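Local coordinates for protein ribonucleoside-diphosphate reductase (Sulfolobus acidocaldarius DSM 639, PDB 6QRZ) that holds a manganese-iron cofactor in a ferritin-like, helical R2 fold and probably works as a ligand-binding oxidase, at residues Phe64-Lys68 against Phe136-Leu140; Ile239-Val244 against Val298-Leu303. All coordinates share one frame; numbering follows the deposited sequence.

Contact 1. Residues Phe64-Lys68 against Phe136-Leu140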
loop_
_atom_site.group_PDB
_atom_site.type_symbol
_atom_site.label_atom_id
_atom_site.label_comp_id
_atom_site.label_asym_id
_atom_site.label_seq_id
_atom_site.Cartn_x
_atom_site.Cartn_y
_atom_site.Cartn_z
ATOM N N PHE A 64 -9.737 -20.254 -12.476
ATOM C CA PHE A 64 -8.888 -21.406 -12.200
ATOM C C PHE A 64 -9.638 -22.725 -12.358
ATOM O O PHE A 64 -9.202 -23.749 -11.822
ATOM C CB PHE A 64 -8.296 -21.308 -10.793
ATOM C CG PHE A 64 -7.396 -20.123 -10.587
ATOM C CD1 PHE A 64 -6.030 -20.235 -10.777
ATOM C CD2 PHE A 64 -7.914 -18.902 -10.189
ATOM C CE1 PHE A 64 -5.196 -19.148 -10.586
ATOM C CE2 PHE A 64 -7.085 -17.811 -9.995
ATOM C CZ PHE A 64 -5.724 -17.935 -10.193
ATOM N N SER A 65 -10.758 -22.723 -13.085
ATOM C CA SER A 65 -11.593 -23.915 -13.172
ATOM C C SER A 65 -10.981 -25.001 -14.048
ATOM O O SER A 65 -11.354 -26.171 -13.907
ATOM C CB SER A 65 -12.984 -23.548 -13.693
ATOM O OG SER A 65 -12.909 -22.948 -14.974
ATOM N N LYS A 66 -10.060 -24.650 -14.947
ATOM C CA LYS A 66 -9.397 -25.638 -15.788
ATOM C C LYS A 66 -7.998 -25.994 -15.299
ATOM O O LYS A 66 -7.443 -27.005 -15.744
ATOM C CB LYS A 66 -9.327 -25.143 -17.241
ATOM C CG LYS A 66 -9.127 -26.255 -18.266
ATOM C CD LYS A 66 -9.334 -25.767 -19.693
ATOM C CE LYS A 66 -8.230 -24.823 -20.130
ATOM N NZ LYS A 66 -8.397 -24.384 -21.544
ATOM N N ASP A 67 -7.419 -25.198 -14.397
ATOM C CA ASP A 67 -6.112 -25.540 -13.844
ATOM C C ASP A 67 -6.184 -26.805 -12.999
ATOM O O ASP A 67 -5.253 -27.618 -13.007
ATOM C CB ASP A 67 -5.570 -24.378 -13.012
ATOM C CG ASP A 67 -5.444 -23.099 -13.809
ATOM O OD1 ASP A 67 -5.167 -23.178 -15.021
ATOM O OD2 ASP A 67 -5.626 -22.014 -13.222
ATOM N N LYS A 68 -7.283 -26.986 -12.261
ATOM C CA LYS A 68 -7.441 -28.190 -11.453
ATOM C C LYS A 68 -7.540 -29.438 -12.322
ATOM O O LYS A 68 -7.186 -30.535 -11.871
ATOM C CB LYS A 68 -8.672 -28.061 -10.555
ATOM C CG LYS A 68 -9.983 -27.915 -11.311
ATOM C CD LYS A 68 -11.151 -27.684 -10.365
ATOM C CE LYS A 68 -11.043 -26.336 -9.671
ATOM N NZ LYS A 68 -12.230 -26.055 -8.815
ATOM N N PHE A 136 -4.472 -19.524 -6.339
ATOM C CA PHE A 136 -4.143 -20.651 -7.205
ATOM C C PHE A 136 -3.905 -21.921 -6.401
ATOM O O PHE A 136 -4.247 -23.017 -6.860
ATOM C CB PHE A 136 -2.916 -20.321 -8.055
ATOM C CG PHE A 136 -2.411 -21.479 -8.865
ATOM C CD1 PHE A 136 -3.087 -21.894 -9.999
ATOM C CD2 PHE A 136 -1.255 -22.150 -8.497
ATOM C CE1 PHE A 136 -2.626 -22.959 -10.750
ATOM C CE2 PHE A 136 -0.787 -23.215 -9.244
ATOM C CZ PHE A 136 -1.474 -23.619 -10.373
ATOM N N CYS A 137 -3.327 -21.796 -5.205
ATOM C CA CYS A 137 -3.125 -22.970 -4.363
ATOM C C CYS A 137 -4.450 -23.500 -3.830
ATOM O O CYS A 137 -4.685 -24.714 -3.833
ATOM C CB CYS A 137 -2.181 -22.638 -3.211
ATOM S SG CYS A 137 -0.484 -22.278 -3.700
ATOM N N ASP A 138 -5.329 -22.606 -3.367
ATOM C CA ASP A 138 -6.632 -23.050 -2.888
ATOM C C ASP A 138 -7.495 -23.595 -4.018
ATOM O O ASP A 138 -8.404 -24.395 -3.768
ATOM C CB ASP A 138 -7.352 -21.904 -2.176
ATOM C CG ASP A 138 -6.702 -21.534 -0.866
ATOM O OD1 ASP A 138 -6.116 -22.428 -0.221
ATOM O OD2 ASP A 138 -6.772 -20.348 -0.481
ATOM N N SER A 139 -7.234 -23.176 -5.260
ATOM C CA SER A 139 -8.001 -23.695 -6.388
ATOM C C SER A 139 -7.606 -25.128 -6.720
ATOM O O SER A 139 -8.408 -25.875 -7.292
ATOM C CB SER A 139 -7.814 -22.799 -7.613
ATOM O OG SER A 139 -6.467 -22.807 -8.051
ATOM N N LEU A 140 -6.380 -25.526 -6.378
ATOM C CA LEU A 140 -5.903 -26.887 -6.580
ATOM C C LEU A 140 -6.139 -27.775 -5.366
ATOM O O LEU A 140 -5.494 -28.826 -5.247
ATOM C CB LEU A 140 -4.413 -26.887 -6.933
ATOM C CG LEU A 140 -3.963 -26.094 -8.160
ATOM C CD1 LEU A 140 -2.462 -26.228 -8.336
ATOM C CD2 LEU A 140 -4.697 -26.543 -9.414
#
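The last turn of helix 113-139, the helix that carries metal ligands E126 and H129, meets the short helix 67-71 and its lead-in here, with F64 lying against F136 and S139. F64 has CG anti to its carbonyl carbon (chi1 -63°), which turns the ring toward F136. The two phenyl rings meet rim to rim, planes 51° apart, with neither over the other's face; their centroids are 5.9 Å apart, and F64 CD1 arrives near the plane of the F136 ring, 3.5 Å from F136 CD1. Nearer the backbone, F64 CB rests on S139 CB at 3.5 Å. D67 brings its CB to the edge of F136, 4.0 Å from CE1, while its OD1 is hydrogen-bonded to the backbone N of G216. L140 works from another side: its CG sits above one face of F136, offset toward the rim, and its CD2 packs 3.8 Å from D67 O and equally close to K68 CA. K68 bends at chi3 and lays CE 3.6 Å from S139 O, a van der Waals contact. With an alanine in place of F64, the CD1 edge of F136 and the side of S139 would probably lose their aromatic neighbour. P215 and L217 of helix 215-245 and L82 of helix 76-98 pack round D67 and F136, where a long helix of the ferritin-like bundle of the R2 fold ends against the short helix 67-71.

Contact 2. Residues Ile239-Val244 against Val298-Leu303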
loop_
_atom_site.group_PDB
_atom_site.type_symbol
_atom_site.label_atom_id
_atom_site.label_comp_id
_atom_site.label_asym_id
_atom_site.label_seq_id
_atom_site.Cartn_x
_atom_site.Cartn_y
_atom_site.Cartn_z
ATOM N N ILE A 239 18.109 2.803 -6.800
ATOM C CA ILE A 239 19.524 2.518 -6.588
ATOM C C ILE A 239 20.389 3.441 -7.440
ATOM O O ILE A 239 21.439 3.912 -6.990
ATOM C CB ILE A 239 19.821 1.028 -6.855
ATOM C CG1 ILE A 239 21.271 0.695 -6.495
ATOM C CG2 ILE A 239 19.522 0.652 -8.294
ATOM C CD1 ILE A 239 21.577 0.822 -5.021
ATOM N N THR A 240 19.955 3.740 -8.669
ATOM C CA THR A 240 20.700 4.684 -9.497
ATOM C C THR A 240 20.660 6.089 -8.912
ATOM O O THR A 240 21.624 6.848 -9.062
ATOM C CB THR A 240 20.156 4.696 -10.927
ATOM O OG1 THR A 240 18.752 4.979 -10.908
ATOM C CG2 THR A 240 20.397 3.354 -11.608
ATOM N N ARG A 241 19.560 6.453 -8.247
ATOM C CA ARG A 241 19.497 7.747 -7.578
ATOM C C ARG A 241 20.508 7.836 -6.443
ATOM O O ARG A 241 21.014 8.922 -6.144
ATOM C CB ARG A 241 18.083 8.001 -7.054
ATOM C CG ARG A 241 17.887 9.371 -6.424
ATOM C CD ARG A 241 16.454 9.575 -5.968
ATOM N NE ARG A 241 16.071 8.645 -4.909
ATOM C CZ ARG A 241 16.238 8.882 -3.611
ATOM N NH1 ARG A 241 16.787 10.021 -3.209
ATOM N NH2 ARG A 241 15.859 7.980 -2.716
ATOM N N LEU A 242 20.816 6.707 -5.803
ATOM C CA LEU A 242 21.825 6.706 -4.751
ATOM C C LEU A 242 23.238 6.685 -5.318
ATOM O O LEU A 242 24.162 7.205 -4.683
ATOM C CB LEU A 242 21.610 5.512 -3.822
ATOM C CG LEU A 242 20.286 5.476 -3.058
ATOM C CD1 LEU A 242 20.141 4.155 -2.323
ATOM C CD2 LEU A 242 20.192 6.646 -2.089
ATOM N N ILE A 243 23.426 6.095 -6.505
ATOM C CA ILE A 243 24.734 6.089 -7.159
ATOM C C ILE A 243 25.019 7.396 -7.884
ATOM O O ILE A 243 26.131 7.590 -8.392
ATOM C CB ILE A 243 24.819 4.861 -8.094
ATOM C CG1 ILE A 243 24.456 3.590 -7.327
ATOM C CG2 ILE A 243 26.220 4.667 -8.654
ATOM C CD1 ILE A 243 24.492 2.333 -8.170
ATOM N N VAL A 244 24.057 8.314 -7.937
ATOM C CA VAL A 244 24.314 9.651 -8.454
ATOM C C VAL A 244 24.345 10.707 -7.355
ATOM O O VAL A 244 24.926 11.781 -7.571
ATOM C CB VAL A 244 23.295 10.046 -9.544
ATOM C CG1 VAL A 244 23.344 9.059 -10.701
ATOM C CG2 VAL A 244 21.895 10.134 -8.966
ATOM N N VAL A 298 23.197 -2.367 -15.324
ATOM C CA VAL A 298 22.347 -1.231 -14.995
ATOM C C VAL A 298 22.792 -0.548 -13.708
ATOM O O VAL A 298 22.444 0.615 -13.476
ATOM C CB VAL A 298 20.873 -1.676 -14.910
ATOM C CG1 VAL A 298 20.595 -2.390 -13.594
ATOM C CG2 VAL A 298 19.940 -0.489 -15.103
ATOM N N ILE A 299 23.562 -1.237 -12.864
ATOM C CA ILE A 299 24.114 -0.600 -11.673
ATOM C C ILE A 299 25.297 0.284 -12.039
ATOM O O ILE A 299 25.338 1.469 -11.689
ATOM C CB ILE A 299 24.504 -1.658 -10.626
ATOM C CG1 ILE A 299 23.252 -2.255 -9.989
ATOM C CG2 ILE A 299 25.402 -1.050 -9.560
ATOM C CD1 ILE A 299 22.296 -1.214 -9.475
ATOM N N GLU A 300 26.276 -0.278 -12.751
ATOM C CA GLU A 300 27.418 0.512 -13.194
ATOM C C GLU A 300 27.031 1.543 -14.244
ATOM O O GLU A 300 27.788 2.493 -14.468
ATOM C CB GLU A 300 28.513 -0.410 -13.732
ATOM C CG GLU A 300 29.005 -1.430 -12.717
ATOM C CD GLU A 300 30.116 -2.310 -13.254
ATOM O OE1 GLU A 300 30.392 -2.248 -14.471
ATOM O OE2 GLU A 300 30.718 -3.062 -12.459
ATOM N N ARG A 301 25.874 1.377 -14.891
ATOM C CA ARG A 301 25.381 2.402 -15.804
ATOM C C ARG A 301 25.135 3.717 -15.078
ATOM O O ARG A 301 25.308 4.793 -15.662
ATOM C CB ARG A 301 24.098 1.925 -16.485
ATOM C CG ARG A 301 23.586 2.842 -17.583
ATOM C CD ARG A 301 24.483 2.786 -18.806
ATOM N NE ARG A 301 24.510 1.451 -19.399
ATOM C CZ ARG A 301 25.307 1.093 -20.400
ATOM N NH1 ARG A 301 26.154 1.970 -20.924
ATOM N NH2 ARG A 301 25.261 -0.144 -20.878
ATOM N N ALA A 302 24.742 3.651 -13.803
ATOM C CA ALA A 302 24.476 4.855 -13.028
ATOM C C ALA A 302 25.740 5.647 -12.725
ATOM O O ALA A 302 25.651 6.849 -12.452
ATOM C CB ALA A 302 23.776 4.495 -11.720
ATOM N N LEU A 303 26.904 5.006 -12.759
ATOM C CA LEU A 303 28.147 5.696 -12.449
ATOM C C LEU A 303 28.461 6.752 -13.502
ATOM O O LEU A 303 28.160 6.590 -14.689
ATOM C CB LEU A 303 29.297 4.695 -12.347
ATOM C CG LEU A 303 29.325 3.856 -11.069
ATOM C CD1 LEU A 303 30.337 2.732 -11.186
ATOM C CD2 LEU A 303 29.645 4.735 -9.872
#
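I243 turns CG1 anti to its carbonyl carbon (chi1 -52°) and runs on extended to CD1, while I299 is bent at its second torsion (chi2 -51°), its CG2 and CD1 branches meeting different residues. I243 CD1 touches I299 CG2 at 3.8 Å, the two side chains crossing at about a right angle, and also rests 3.7 Å from I299 O. The other branch of I299 goes to the preceding turn of the partner helix, where CD1 sits 3.5 Å from I239 CG2. A302 supplies the small residue at the point of closest backbone approach, opposite T240: its CB lies 3.6 Å from T240 CG2 and 3.8 Å from I243 CB, fitting between the two. T240 meets this contact through CB and CG2, while its OG1 is hydrogen-bonded back to T236 O and Y237 O of its own helix. Farther along, I243 CG2 meets L303 CD2 at 3.6 Å, and V244 CG1 lies against A302 O. No hydrogen bond crosses between the segments. Helix 215-245 thus packs on the C-terminal part of helix 281-301 and the residues that follow, with helix 178-190 touching I239 and I299, helix 247-261 touching I239, I243 and L303, and V310 of the C-terminal tail lying against T240 and V244.

Contact 1 and contact 2 lie on opposite sides of the chain's centre, their own centres about 42 Å apart and their nearest atoms about 30 Å, so neither touches the other. Helix 215-245 connects them: its first turns flank contact 1 through P215, G216 and L217, its middle supplies E228 and H231 to the metals, and its later turns form one half of contact 2. The manganese-iron site falls between the two. The side chain of F136 is about 14 Å from the manganese, and that of I239 about 14 Å from the iron, so neither contact reaches the metals' first shell; both lie in the surrounding scaffold.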